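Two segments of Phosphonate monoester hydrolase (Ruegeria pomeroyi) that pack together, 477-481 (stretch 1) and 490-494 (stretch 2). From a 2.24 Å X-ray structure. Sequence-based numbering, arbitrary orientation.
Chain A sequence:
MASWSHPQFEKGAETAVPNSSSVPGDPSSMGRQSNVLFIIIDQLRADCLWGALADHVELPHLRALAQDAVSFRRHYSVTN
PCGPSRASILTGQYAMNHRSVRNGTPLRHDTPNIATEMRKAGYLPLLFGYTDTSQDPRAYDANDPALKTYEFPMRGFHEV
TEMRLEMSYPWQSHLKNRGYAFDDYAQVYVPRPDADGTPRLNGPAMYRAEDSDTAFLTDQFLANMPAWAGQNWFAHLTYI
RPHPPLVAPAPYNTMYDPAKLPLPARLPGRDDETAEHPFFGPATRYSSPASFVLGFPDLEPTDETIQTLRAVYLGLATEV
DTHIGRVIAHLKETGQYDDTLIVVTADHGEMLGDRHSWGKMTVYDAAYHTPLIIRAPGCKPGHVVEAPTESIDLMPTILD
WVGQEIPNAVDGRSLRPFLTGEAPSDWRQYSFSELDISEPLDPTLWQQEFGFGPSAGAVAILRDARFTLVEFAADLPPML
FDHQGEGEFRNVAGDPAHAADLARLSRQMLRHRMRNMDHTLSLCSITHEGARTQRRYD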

# COMPACT_ATOMS: atom_id res chain seq x y z
N PRO A 477 -40.93 -1.44 16.72
CA PRO A 477 -41.69 -2.40 15.90
C PRO A 477 -41.66 -2.15 14.38
O PRO A 477 -41.42 -1.02 13.93
N PRO A 478 -41.91 -3.20 13.56
CA PRO A 478 -41.95 -2.99 12.11
C PRO A 478 -43.11 -2.11 11.65
O PRO A 478 -44.05 -1.84 12.41
N MET A 479 -43.04 -1.66 10.39
CA MET A 479 -44.12 -0.95 9.73
C MET A 479 -44.56 -1.82 8.58
O MET A 479 -43.74 -2.51 7.97
N LEU A 480 -45.83 -1.82 8.28
CA LEU A 480 -46.36 -2.56 7.15
C LEU A 480 -47.43 -1.72 6.45
O LEU A 480 -48.40 -1.34 7.07
N PHE A 481 -47.20 -1.40 5.15
CA PHE A 481 -48.10 -0.61 4.33
C PHE A 481 -48.63 -1.47 3.18
O PHE A 481 -47.86 -1.98 2.39
N ARG A 490 -51.49 4.20 6.43
CA ARG A 490 -51.81 3.38 7.58
C ARG A 490 -50.78 2.28 7.79
O ARG A 490 -50.60 1.41 6.93
N ASN A 491 -50.11 2.30 8.96
CA ASN A 491 -49.20 1.23 9.36
C ASN A 491 -50.10 0.09 9.90
O ASN A 491 -50.74 0.25 10.95
N VAL A 492 -50.14 -1.04 9.17
CA VAL A 492 -50.97 -2.20 9.52
C VAL A 492 -50.20 -3.37 10.17
O VAL A 492 -50.76 -4.46 10.29
N ALA A 493 -48.94 -3.15 10.61
CA ALA A 493 -48.10 -4.19 11.23
C ALA A 493 -48.67 -4.82 12.52
O ALA A 493 -48.35 -5.97 12.82
N GLY A 494 -49.47 -4.07 13.27
CA GLY A 494 -50.08 -4.57 14.50
C GLY A 494 -51.40 -5.32 14.30
O GLY A 494 -51.93 -5.91 15.25

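The polar anchor of this contact is Leu480, whose two backbone groups are both satisfied by stretch 2. Its carbonyl accepts from the opposite backbone: Val492 N lies 2.7 Å from Leu480 O, and the N-H...O angle of 170° makes this a short, nearly linear hydrogen bond. Its amide instead donates to a side chain, with Leu480 N 3.0 Å from Asn491 OD1 at 158°. Asn491 thus supplies an acceptor where a regular strand pairing would use a main-chain carbonyl, in keeping with a second stretch that has no regular helix or strand.

The Asn491 rotamer accounts for this reach. Its CA-to-CB bond points sideways, but chi1 is t (167°) and chi2 is 23°, which bring the amide group nearer to stretch 1. OD1 accepts a second hydrogen bond from its own stretch, Ala493 N to Asn491 OD1 at 3.1 Å and 164°, so one oxygen accepts from two backbone amides, one from each stretch. The other half of the amide is satisfied through water. ND2 is 3.9 Å from Pro478 O, too far for a direct bond; water 1 fills the gap, accepting from Asn491 ND2 at 3.0 Å and donating to Pro478 O at 2.7 Å. ND2 also has a hydrogen-bond partner elsewhere in the structure. A CA-H...O contact, Asn491 CA to Leu480 O at 3.5 Å with 137° at the hydrogen, adds a weaker interaction to the carbonyl already bonded by Val492.

Apolar groups pack around this network. Ala493 points toward stretch 1, and its CB sits 3.9 Å from Leu480 CB and 4.4 Å from Pro478 CG, whose ring is C-gamma endo; the same methyl lies 3.4 Å from Pro478 O. Leu480 points sideways with chi1 t and chi2 p, placing CD2 4.2 Å from CG2 of Val492, itself an m rotamer. Both residues are buried.

Phe481 starts away from stretch 2, yet chi1 m (-48°) and chi2 of -65° return its ring to the contact. Arg490 O lies at the ring edge, near its plane, 3.4 Å from Phe481 CD1, while Phe481 CE1 comes within 3.9 Å of Asn491 CB. Met479 contributes less: Met479 CA is 3.3 Å from Asn491 OD1, but the m, t, t side chain leads away. The CA-to-CB bond of Arg490 points away, and the side chain comes no nearer to stretch 1 than 6.1 Å, so the residue meets the strand through its backbone.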

# COMPACT_ATOMS: atom_id res chain seq x y z
CB PRO A 477 -43.12 -2.30 16.47
CG PRO A 477 -43.20 -0.97 17.10
CD PRO A 477 -41.83 -0.69 17.63
CB PRO A 478 -42.10 -4.40 11.55
CG PRO A 478 -42.69 -5.20 12.63
CD PRO A 478 -42.18 -4.62 13.91
CB MET A 479 -43.70 0.45 9.20
CG MET A 479 -43.00 1.31 10.21
SD MET A 479 -42.90 3.00 9.64
CE MET A 479 -41.58 3.63 10.64
CB LEU A 480 -46.87 -3.93 7.55
CG LEU A 480 -47.27 -4.85 6.37
CD1 LEU A 480 -46.05 -5.29 5.59
CD2 LEU A 480 -48.08 -6.04 6.88
CB PHE A 481 -47.40 0.68 3.82
CG PHE A 481 -46.68 1.46 4.90
CD1 PHE A 481 -47.39 2.04 5.95
CD2 PHE A 481 -45.31 1.64 4.86
CE1 PHE A 481 -46.73 2.76 6.96
CE2 PHE A 481 -44.65 2.37 5.86
CZ PHE A 481 -45.37 2.93 6.90
CB ARG A 490 -53.25 2.80 7.50
CG ARG A 490 -53.71 2.13 8.80
CD ARG A 490 -55.09 1.49 8.73
NE ARG A 490 -55.26 0.60 7.57
CZ ARG A 490 -56.42 0.10 7.16
NH1 ARG A 490 -57.55 0.39 7.80
NH2 ARG A 490 -56.47 -0.68 6.08
CB ASN A 491 -48.16 1.71 10.39
CG ASN A 491 -47.39 0.62 11.08
OD1 ASN A 491 -47.27 -0.50 10.57
ND2 ASN A 491 -46.83 0.92 12.25
CB VAL A 492 -51.89 -2.65 8.34
CG1 VAL A 492 -52.88 -1.56 7.96
CG2 VAL A 492 -51.09 -3.09 7.12
CB ALA A 493 -46.68 -3.69 11.44
O HOH W 1 -45.77 -1.08 14.29